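Local atomic coordinates of dally-like, isoform A (Drosophila melanogaster, PDB entry 6XTZ), a protein that is probably a GPI-anchored cell-surface heparan sulfate proteoglycan of the glypican family that binds Wnt and Hedgehog proteins and shields the Wnt palmitoleoyl lipid. Residues 77-91 and 197-211. The protein carries 5 engineered substitutions. Numbering follows the deposited sequence.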
ATOM      1  N   SER A  77       8.739   3.404  -2.733  1.00 30.30           N
ATOM      2  CA  SER A  77       8.189   4.168  -1.618  1.00 47.60           C
ATOM      3  C   SER A  77       7.959   5.624  -2.004  1.00 43.19           C
ATOM      4  O   SER A  77       6.946   6.223  -1.623  1.00 42.37           O
ATOM      5  CB  SER A  77       9.122   4.073  -0.411  1.00 45.77           C
ATOM      6  OG  SER A  77       8.615   4.811   0.687  1.00 50.16           O
ATOM      7  N   GLY A  78       8.887   6.211  -2.764  1.00 39.50           N
ATOM      8  CA  GLY A  78       8.737   7.602  -3.157  1.00 35.84           C
ATOM      9  C   GLY A  78       7.585   7.822  -4.119  1.00 35.77           C
ATOM     10  O   GLY A  78       6.834   8.792  -3.989  1.00 34.59           O
ATOM     11  N   ILE A  79       7.431   6.927  -5.097  1.00 36.55           N
ATOM     12  CA  ILE A  79       6.350   7.063  -6.068  1.00 37.88           C
ATOM     13  C   ILE A  79       4.996   6.907  -5.386  1.00 40.32           C
ATOM     14  O   ILE A  79       4.104   7.749  -5.541  1.00 44.53           O
ATOM     15  CB  ILE A  79       6.524   6.048  -7.213  1.00 39.91           C
ATOM     16  CG1 ILE A  79       7.715   6.432  -8.093  1.00 41.29           C
ATOM     17  CG2 ILE A  79       5.253   5.956  -8.044  1.00 38.72           C
ATOM     18  CD1 ILE A  79       8.000   5.437  -9.202  1.00 40.89           C
ATOM     19  N   LEU A  80       4.823   5.829  -4.615  1.00 36.13           N
ATOM     20  CA  LEU A  80       3.550   5.609  -3.933  1.00 35.65           C
ATOM     21  C   LEU A  80       3.249   6.719  -2.935  1.00 36.73           C
ATOM     22  O   LEU A  80       2.084   7.090  -2.753  1.00 37.94           O
ATOM     23  CB  LEU A  80       3.553   4.252  -3.228  1.00 31.41           C
ATOM     24  CG  LEU A  80       3.735   3.025  -4.120  1.00 34.43           C
ATOM     25  CD1 LEU A  80       3.577   1.747  -3.311  1.00 35.23           C
ATOM     26  CD2 LEU A  80       2.753   3.053  -5.281  1.00 37.77           C
ATOM     27  N   GLY A  81       4.279   7.261  -2.284  1.00 35.41           N
ATOM     28  CA  GLY A  81       4.053   8.343  -1.341  1.00 32.87           C
ATOM     29  C   GLY A  81       3.596   9.622  -2.015  1.00 37.16           C
ATOM     30  O   GLY A  81       2.716  10.322  -1.505  1.00 37.92           O
ATOM     31  N   SER A  82       4.181   9.946  -3.170  1.00 35.00           N
ATOM     32  CA  SER A  82       3.804  11.176  -3.858  1.00 37.67           C
ATOM     33  C   SER A  82       2.440  11.040  -4.523  1.00 40.06           C
ATOM     34  O   SER A  82       1.665  12.004  -4.565  1.00 38.42           O
ATOM     35  CB  SER A  82       4.871  11.558  -4.883  1.00 41.41           C
ATOM     36  OG  SER A  82       4.933  10.613  -5.936  1.00 52.77           O
ATOM     37  N   LYS A  83       2.128   9.853  -5.052  1.00 38.89           N
ATOM     38  CA  LYS A  83       0.806   9.630  -5.631  1.00 36.28           C
ATOM     39  C   LYS A  83      -0.283   9.708  -4.572  1.00 36.79           C
ATOM     40  O   LYS A  83      -1.399  10.156  -4.860  1.00 37.00           O
ATOM     41  CB  LYS A  83       0.759   8.279  -6.344  1.00 37.56           C
ATOM     42  CG  LYS A  83       1.658   8.183  -7.567  1.00 41.05           C
ATOM     43  CD  LYS A  83       1.210   9.127  -8.672  1.00 38.13           C
ATOM     44  CE  LYS A  83       2.099   8.981  -9.897  1.00 42.84           C
ATOM     45  NZ  LYS A  83       1.673   9.863 -11.019  1.00 48.83           N
ATOM     46  N   ALA A  84       0.015   9.270  -3.346  1.00 35.19           N
ATOM     47  CA  ALA A  84      -0.939   9.431  -2.255  1.00 37.54           C
ATOM     48  C   ALA A  84      -1.147  10.902  -1.924  1.00 44.29           C
ATOM     49  O   ALA A  84      -2.270  11.325  -1.625  1.00 43.77           O
ATOM     50  CB  ALA A  84      -0.465   8.663  -1.023  1.00 29.35           C
ATOM     51  N   THR A  85      -0.076  11.699  -1.977  1.00 41.71           N
ATOM     52  CA  THR A  85      -0.206  13.131  -1.724  1.00 40.24           C
ATOM     53  C   THR A  85      -0.985  13.820  -2.838  1.00 38.60           C
ATOM     54  O   THR A  85      -1.804  14.709  -2.574  1.00 32.57           O
ATOM     55  CB  THR A  85       1.178  13.764  -1.565  1.00 40.17           C
ATOM     56  OG1 THR A  85       1.824  13.214  -0.411  1.00 44.63           O
ATOM     57  CG2 THR A  85       1.066  15.275  -1.405  1.00 40.17           C
ATOM     58  N   LYS A  86      -0.740  13.425  -4.090  1.00 37.06           N
ATOM     59  CA  LYS A  86      -1.503  13.984  -5.200  1.00 35.39           C
ATOM     60  C   LYS A  86      -2.973  13.601  -5.098  1.00 38.80           C
ATOM     61  O   LYS A  86      -3.856  14.408  -5.403  1.00 42.11           O
ATOM     62  CB  LYS A  86      -0.912  13.511  -6.530  1.00 40.71           C
ATOM     63  CG  LYS A  86      -1.614  14.070  -7.759  1.00 54.35           C
ATOM     64  CD  LYS A  86      -1.005  13.530  -9.046  1.00 67.55           C
ATOM     65  CE  LYS A  86      -1.713  14.089 -10.272  1.00 73.04           C
ATOM     66  NZ  LYS A  86      -1.166  13.532 -11.542  1.00 74.42           N
ATOM     67  N   PHE A  87      -3.251  12.373  -4.658  1.00 45.24           N
ATOM     68  CA  PHE A  87      -4.631  11.925  -4.503  1.00 30.56           C
ATOM     69  C   PHE A  87      -5.362  12.750  -3.451  1.00 37.24           C
ATOM     70  O   PHE A  87      -6.493  13.201  -3.671  1.00 35.76           O
ATOM     71  CB  PHE A  87      -4.651  10.440  -4.141  1.00 34.03           C
ATOM     72  CG  PHE A  87      -6.005   9.925  -3.749  1.00 37.60           C
ATOM     73  CD1 PHE A  87      -6.930   9.562  -4.715  1.00 40.85           C
ATOM     74  CD2 PHE A  87      -6.350   9.791  -2.412  1.00 38.62           C
ATOM     75  CE1 PHE A  87      -8.173   9.082  -4.357  1.00 35.38           C
ATOM     76  CE2 PHE A  87      -7.594   9.312  -2.048  1.00 36.89           C
ATOM     77  CZ  PHE A  87      -8.505   8.957  -3.021  1.00 37.56           C
ATOM     78  N   LYS A  88      -4.728  12.955  -2.292  1.00 33.21           N
ATOM     79  CA  LYS A  88      -5.366  13.726  -1.230  1.00 36.37           C
ATOM     80  C   LYS A  88      -5.580  15.176  -1.646  1.00 41.47           C
ATOM     81  O   LYS A  88      -6.646  15.748  -1.388  1.00 44.66           O
ATOM     82  CB  LYS A  88      -4.529  13.658   0.045  1.00 31.19           C
ATOM     83  CG  LYS A  88      -4.383  12.260   0.621  1.00 35.32           C
ATOM     84  CD  LYS A  88      -3.429  12.268   1.797  1.00 37.98           C
ATOM     85  CE  LYS A  88      -3.129  10.864   2.284  1.00 40.47           C
ATOM     86  NZ  LYS A  88      -2.110  10.885   3.368  1.00 43.98           N
ATOM     87  N   ASP A  89      -4.580  15.784  -2.293  1.00 35.32           N
ATOM     88  CA  ASP A  89      -4.704  17.177  -2.708  1.00 35.32           C
ATOM     89  C   ASP A  89      -5.824  17.357  -3.726  1.00 36.58           C
ATOM     90  O   ASP A  89      -6.540  18.364  -3.700  1.00 38.18           O
ATOM     91  CB  ASP A  89      -3.380  17.678  -3.284  1.00 38.43           C
ATOM     92  CG  ASP A  89      -2.284  17.766  -2.241  1.00 43.57           C
ATOM     93  OD1 ASP A  89      -2.605  17.971  -1.051  1.00 49.90           O
ATOM     94  OD2 ASP A  89      -1.098  17.636  -2.613  1.00 42.77           O
ATOM     95  N   ILE A  90      -5.986  16.392  -4.633  1.00 39.53           N
ATOM     96  CA  ILE A  90      -7.028  16.494  -5.652  1.00 38.98           C
ATOM     97  C   ILE A  90      -8.410  16.420  -5.014  1.00 37.75           C
ATOM     98  O   ILE A  90      -9.297  17.222  -5.324  1.00 48.11           O
ATOM     99  CB  ILE A  90      -6.839  15.404  -6.723  1.00 39.94           C
ATOM    100  CG1 ILE A  90      -5.653  15.743  -7.629  1.00 40.00           C
ATOM    101  CG2 ILE A  90      -8.111  15.229  -7.542  1.00 39.98           C
ATOM    102  CD1 ILE A  90      -5.347  14.677  -8.662  1.00 41.14           C
ATOM    103  N   PHE A  91      -8.610  15.464  -4.102  1.00 37.31           N
ATOM    104  CA  PHE A  91      -9.917  15.325  -3.467  1.00 38.12           C
ATOM    105  C   PHE A  91     -10.191  16.468  -2.500  1.00 40.70           C
ATOM    106  O   PHE A  91     -11.340  16.903  -2.355  1.00 37.92           O
ATOM    107  CB  PHE A  91     -10.024  13.981  -2.747  1.00 35.03           C
ATOM    108  CG  PHE A  91     -11.421  13.657  -2.284  1.00 34.34           C
ATOM    109  CD1 PHE A  91     -12.363  13.177  -3.178  1.00 37.92           C
ATOM    110  CD2 PHE A  91     -11.796  13.844  -0.963  1.00 33.55           C
ATOM    111  CE1 PHE A  91     -13.651  12.884  -2.765  1.00 40.48           C
ATOM    112  CE2 PHE A  91     -13.083  13.552  -0.542  1.00 36.84           C
ATOM    113  CZ  PHE A  91     -14.011  13.069  -1.444  1.00 36.15           C
ATOM    114  N   PHE A 197     -17.005   8.424   1.221  1.00 43.08           N
ATOM    115  CA  PHE A 197     -15.958   9.143   1.940  1.00 39.77           C
ATOM    116  C   PHE A 197     -15.027   8.192   2.681  1.00 42.57           C
ATOM    117  O   PHE A 197     -13.821   8.448   2.779  1.00 42.81           O
ATOM    118  CB  PHE A 197     -16.583  10.151   2.904  1.00 38.19           C
ATOM    119  CG  PHE A 197     -16.836  11.495   2.286  1.00 44.28           C
ATOM    120  CD1 PHE A 197     -17.982  11.727   1.542  1.00 42.73           C
ATOM    121  CD2 PHE A 197     -15.922  12.524   2.442  1.00 42.67           C
ATOM    122  CE1 PHE A 197     -18.213  12.963   0.967  1.00 38.55           C
ATOM    123  CE2 PHE A 197     -16.149  13.764   1.871  1.00 39.53           C
ATOM    124  CZ  PHE A 197     -17.294  13.982   1.133  1.00 39.80           C
ATOM    125  N   VAL A 198     -15.562   7.092   3.215  1.00 44.54           N
ATOM    126  CA  VAL A 198     -14.710   6.111   3.880  1.00 44.11           C
ATOM    127  C   VAL A 198     -13.785   5.443   2.872  1.00 41.00           C
ATOM    128  O   VAL A 198     -12.582   5.298   3.111  1.00 41.48           O
ATOM    129  CB  VAL A 198     -15.563   5.077   4.638  1.00 40.81           C
ATOM    130  CG1 VAL A 198     -14.679   3.975   5.200  1.00 36.89           C
ATOM    131  CG2 VAL A 198     -16.338   5.751   5.756  1.00 40.90           C
ATOM    132  N   ALA A 199     -14.329   5.038   1.722  1.00 41.47           N
ATOM    133  CA  ALA A 199     -13.504   4.397   0.703  1.00 38.78           C
ATOM    134  C   ALA A 199     -12.474   5.366   0.132  1.00 42.48           C
ATOM    135  O   ALA A 199     -11.337   4.973  -0.152  1.00 46.00           O
ATOM    136  CB  ALA A 199     -14.386   3.833  -0.411  1.00 33.27           C
ATOM    137  N   THR A 200     -12.851   6.635  -0.035  1.00 41.11           N
ATOM    138  CA  THR A 200     -11.927   7.611  -0.607  1.00 39.86           C
ATOM    139  C   THR A 200     -10.774   7.901   0.346  1.00 41.91           C
ATOM    140  O   THR A 200      -9.606   7.912  -0.062  1.00 40.96           O
ATOM    141  CB  THR A 200     -12.672   8.899  -0.957  1.00 42.47           C
ATOM    142  OG1 THR A 200     -13.766   8.598  -1.832  1.00 42.75           O
ATOM    143  CG2 THR A 200     -11.737   9.884  -1.642  1.00 29.14           C
ATOM    144  N   ARG A 201     -11.082   8.136   1.622  1.00 41.37           N
ATOM    145  CA  ARG A 201     -10.033   8.421   2.596  1.00 39.67           C
ATOM    146  C   ARG A 201      -9.133   7.210   2.807  1.00 38.95           C
ATOM    147  O   ARG A 201      -7.903   7.333   2.807  1.00 38.57           O
ATOM    148  CB  ARG A 201     -10.650   8.868   3.920  1.00 40.76           C
ATOM    149  CG  ARG A 201      -9.676   8.810   5.082  1.00 47.73           C
ATOM    150  CD  ARG A 201     -10.248   9.424   6.347  1.00 44.73           C
ATOM    151  NE  ARG A 201      -9.392   9.153   7.499  1.00 53.65           N
ATOM    152  CZ  ARG A 201      -8.296   9.843   7.800  1.00 48.94           C
ATOM    153  NH1 ARG A 201      -7.910  10.855   7.033  1.00 45.60           N
ATOM    154  NH2 ARG A 201      -7.581   9.519   8.869  1.00 47.28           N
ATOM    155  N   THR A 202      -9.731   6.029   2.985  1.00 36.20           N
ATOM    156  CA  THR A 202      -8.943   4.828   3.242  1.00 38.02           C
ATOM    157  C   THR A 202      -8.016   4.511   2.073  1.00 40.38           C
ATOM    158  O   THR A 202      -6.885   4.053   2.275  1.00 46.54           O
ATOM    159  CB  THR A 202      -9.871   3.648   3.530  1.00 38.51           C
ATOM    160  OG1 THR A 202     -10.753   3.988   4.608  1.00 40.45           O
ATOM    161  CG2 THR A 202      -9.070   2.409   3.911  1.00 32.40           C
ATOM    162  N   TYR A 203      -8.476   4.759   0.845  1.00 37.39           N
ATOM    163  CA  TYR A 203      -7.655   4.505  -0.335  1.00 36.71           C
ATOM    164  C   TYR A 203      -6.351   5.294  -0.272  1.00 41.28           C
ATOM    165  O   TYR A 203      -5.262   4.739  -0.466  1.00 36.07           O
ATOM    166  CB  TYR A 203      -8.452   4.869  -1.587  1.00 37.93           C
ATOM    167  CG  TYR A 203      -7.866   4.397  -2.898  1.00 34.25           C
ATOM    168  CD1 TYR A 203      -7.872   3.051  -3.240  1.00 33.28           C
ATOM    169  CD2 TYR A 203      -7.342   5.303  -3.812  1.00 37.30           C
ATOM    170  CE1 TYR A 203      -7.352   2.620  -4.445  1.00 35.83           C
ATOM    171  CE2 TYR A 203      -6.820   4.881  -5.019  1.00 37.01           C
ATOM    172  CZ  TYR A 203      -6.828   3.538  -5.330  1.00 39.02           C
ATOM    173  OH  TYR A 203      -6.311   3.111  -6.531  1.00 46.97           O
ATOM    174  N   GLY A 204      -6.442   6.596   0.012  1.00 37.70           N
ATOM    175  CA  GLY A 204      -5.244   7.406   0.136  1.00 35.87           C
ATOM    176  C   GLY A 204      -4.456   7.158   1.403  1.00 40.51           C
ATOM    177  O   GLY A 204      -3.223   7.238   1.393  1.00 43.79           O
ATOM    178  N   GLN A 205      -5.139   6.857   2.508  1.00 35.41           N
ATOM    179  CA  GLN A 205      -4.426   6.624   3.761  1.00 36.61           C
ATOM    180  C   GLN A 205      -3.663   5.303   3.728  1.00 42.30           C
ATOM    181  O   GLN A 205      -2.522   5.226   4.200  1.00 39.81           O
ATOM    182  CB  GLN A 205      -5.396   6.646   4.942  1.00 34.51           C
ATOM    183  CG  GLN A 205      -5.978   8.017   5.238  1.00 47.11           C
ATOM    184  CD  GLN A 205      -4.925   9.028   5.634  1.00 58.01           C
ATOM    185  OE1 GLN A 205      -3.913   8.682   6.244  1.00 62.79           O
ATOM    186  NE2 GLN A 205      -5.153  10.288   5.280  1.00 59.02           N
ATOM    187  N   ALA A 206      -4.277   4.256   3.173  1.00 41.01           N
ATOM    188  CA  ALA A 206      -3.590   2.974   3.057  1.00 42.95           C
ATOM    189  C   ALA A 206      -2.399   3.074   2.113  1.00 42.13           C
ATOM    190  O   ALA A 206      -1.362   2.443   2.346  1.00 38.09           O
ATOM    191  CB  ALA A 206      -4.563   1.892   2.587  1.00 27.24           C
ATOM    192  N   LEU A 207      -2.528   3.860   1.042  1.00 37.70           N
ATOM    193  CA  LEU A 207      -1.404   4.042   0.131  1.00 34.86           C
ATOM    194  C   LEU A 207      -0.257   4.775   0.816  1.00 36.66           C
ATOM    195  O   LEU A 207       0.916   4.473   0.567  1.00 37.31           O
ATOM    196  CB  LEU A 207      -1.856   4.794  -1.121  1.00 31.05           C
ATOM    197  CG  LEU A 207      -0.768   5.074  -2.162  1.00 36.76           C
ATOM    198  CD1 LEU A 207      -0.154   3.776  -2.670  1.00 33.76           C
ATOM    199  CD2 LEU A 207      -1.319   5.898  -3.314  1.00 32.26           C
ATOM    200  N   THR A 208      -0.577   5.733   1.689  1.00 39.18           N
ATOM    201  CA  THR A 208       0.461   6.444   2.428  1.00 37.86           C
ATOM    202  C   THR A 208       1.179   5.515   3.398  1.00 36.94           C
ATOM    203  O   THR A 208       2.413   5.508   3.471  1.00 43.12           O
ATOM    204  CB  THR A 208      -0.143   7.635   3.178  1.00 41.09           C
ATOM    205  OG1 THR A 208      -0.608   8.612   2.240  1.00 42.61           O
ATOM    206  CG2 THR A 208       0.894   8.273   4.094  1.00 44.97           C
ATOM    207  N   THR A 209       0.417   4.723   4.156  1.00 37.68           N
ATOM    208  CA  THR A 209       1.029   3.808   5.114  1.00 43.37           C
ATOM    209  C   THR A 209       1.895   2.770   4.413  1.00 42.35           C
ATOM    210  O   THR A 209       2.966   2.406   4.913  1.00 37.40           O
ATOM    211  CB  THR A 209      -0.052   3.127   5.954  1.00 51.19           C
ATOM    212  OG1 THR A 209      -1.046   2.566   5.089  1.00 67.89           O
ATOM    213  CG2 THR A 209      -0.710   4.129   6.889  1.00 43.97           C
ATOM    214  N   ALA A 210       1.454   2.289   3.247  1.00 37.07           N
ATOM    215  CA  ALA A 210       2.268   1.346   2.487  1.00 34.54           C
ATOM    216  C   ALA A 210       3.589   1.974   2.064  1.00 35.39           C
ATOM    217  O   ALA A 210       4.622   1.296   2.025  1.00 45.45           O
ATOM    218  CB  ALA A 210       1.500   0.850   1.266  1.00 34.11           C
ATOM    219  N   SER A 211       3.576   3.267   1.737  1.00 37.12           N
ATOM    220  CA  SER A 211       4.821   3.951   1.404  1.00 32.63           C
ATOM    221  C   SER A 211       5.698   4.126   2.636  1.00 36.83           C
ATOM    222  O   SER A 211       6.930   4.064   2.541  1.00 44.09           O
ATOM    223  CB  SER A 211       4.522   5.306   0.763  1.00 35.22           C
ATOM    224  OG  SER A 211       5.716   6.045   0.563  1.00 42.92           O
TER
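Ser77 and Ser211 exchange two hydrogen bonds, each from a hydroxyl to the other residue's carbonyl, where two antiparallel helices of the elongated, all-helical glypican core meet: Ser211 OG donates to Ser77 O (2.5 Å) and Ser77 OG to Ser211 O (2.6 Å). Gly81 N and Ser211 OG grip Ser77 O from opposite faces of its carbonyl plane. Farther along, the extended chain of Lys88 reaches across so that its NZ donates a hydrogen bond to Thr208 OG1 (2.9 Å), a hydroxyl that itself donates to Gly204 O. With OG1 beside the backbone N (chi1 -67°), Thr208 can serve both partners, and a valine here would probably leave the Lys88 ammonium without this acceptor. The axes of the two segments come within 8.2 Å, their directions 155° apart; between the polar points Leu207 fits its two methyls against Leu80 and Ala84, its CD2 3.7 Å from Ala84 CB. Gly204, lacking a side chain, admits the Phe87 ring, whose edge meets Thr200 O in plane while the edge of Tyr203 points at its face. Toward the lipid site, where Phe197 lies near the bound O-palmitoleoyl serine, Phe91 turns its edge to the Phe197 face in an offset T-shaped pair. Thr200 CG2 sits almost on the Phe91 ring normal, 3.6 Å from the ring centroid.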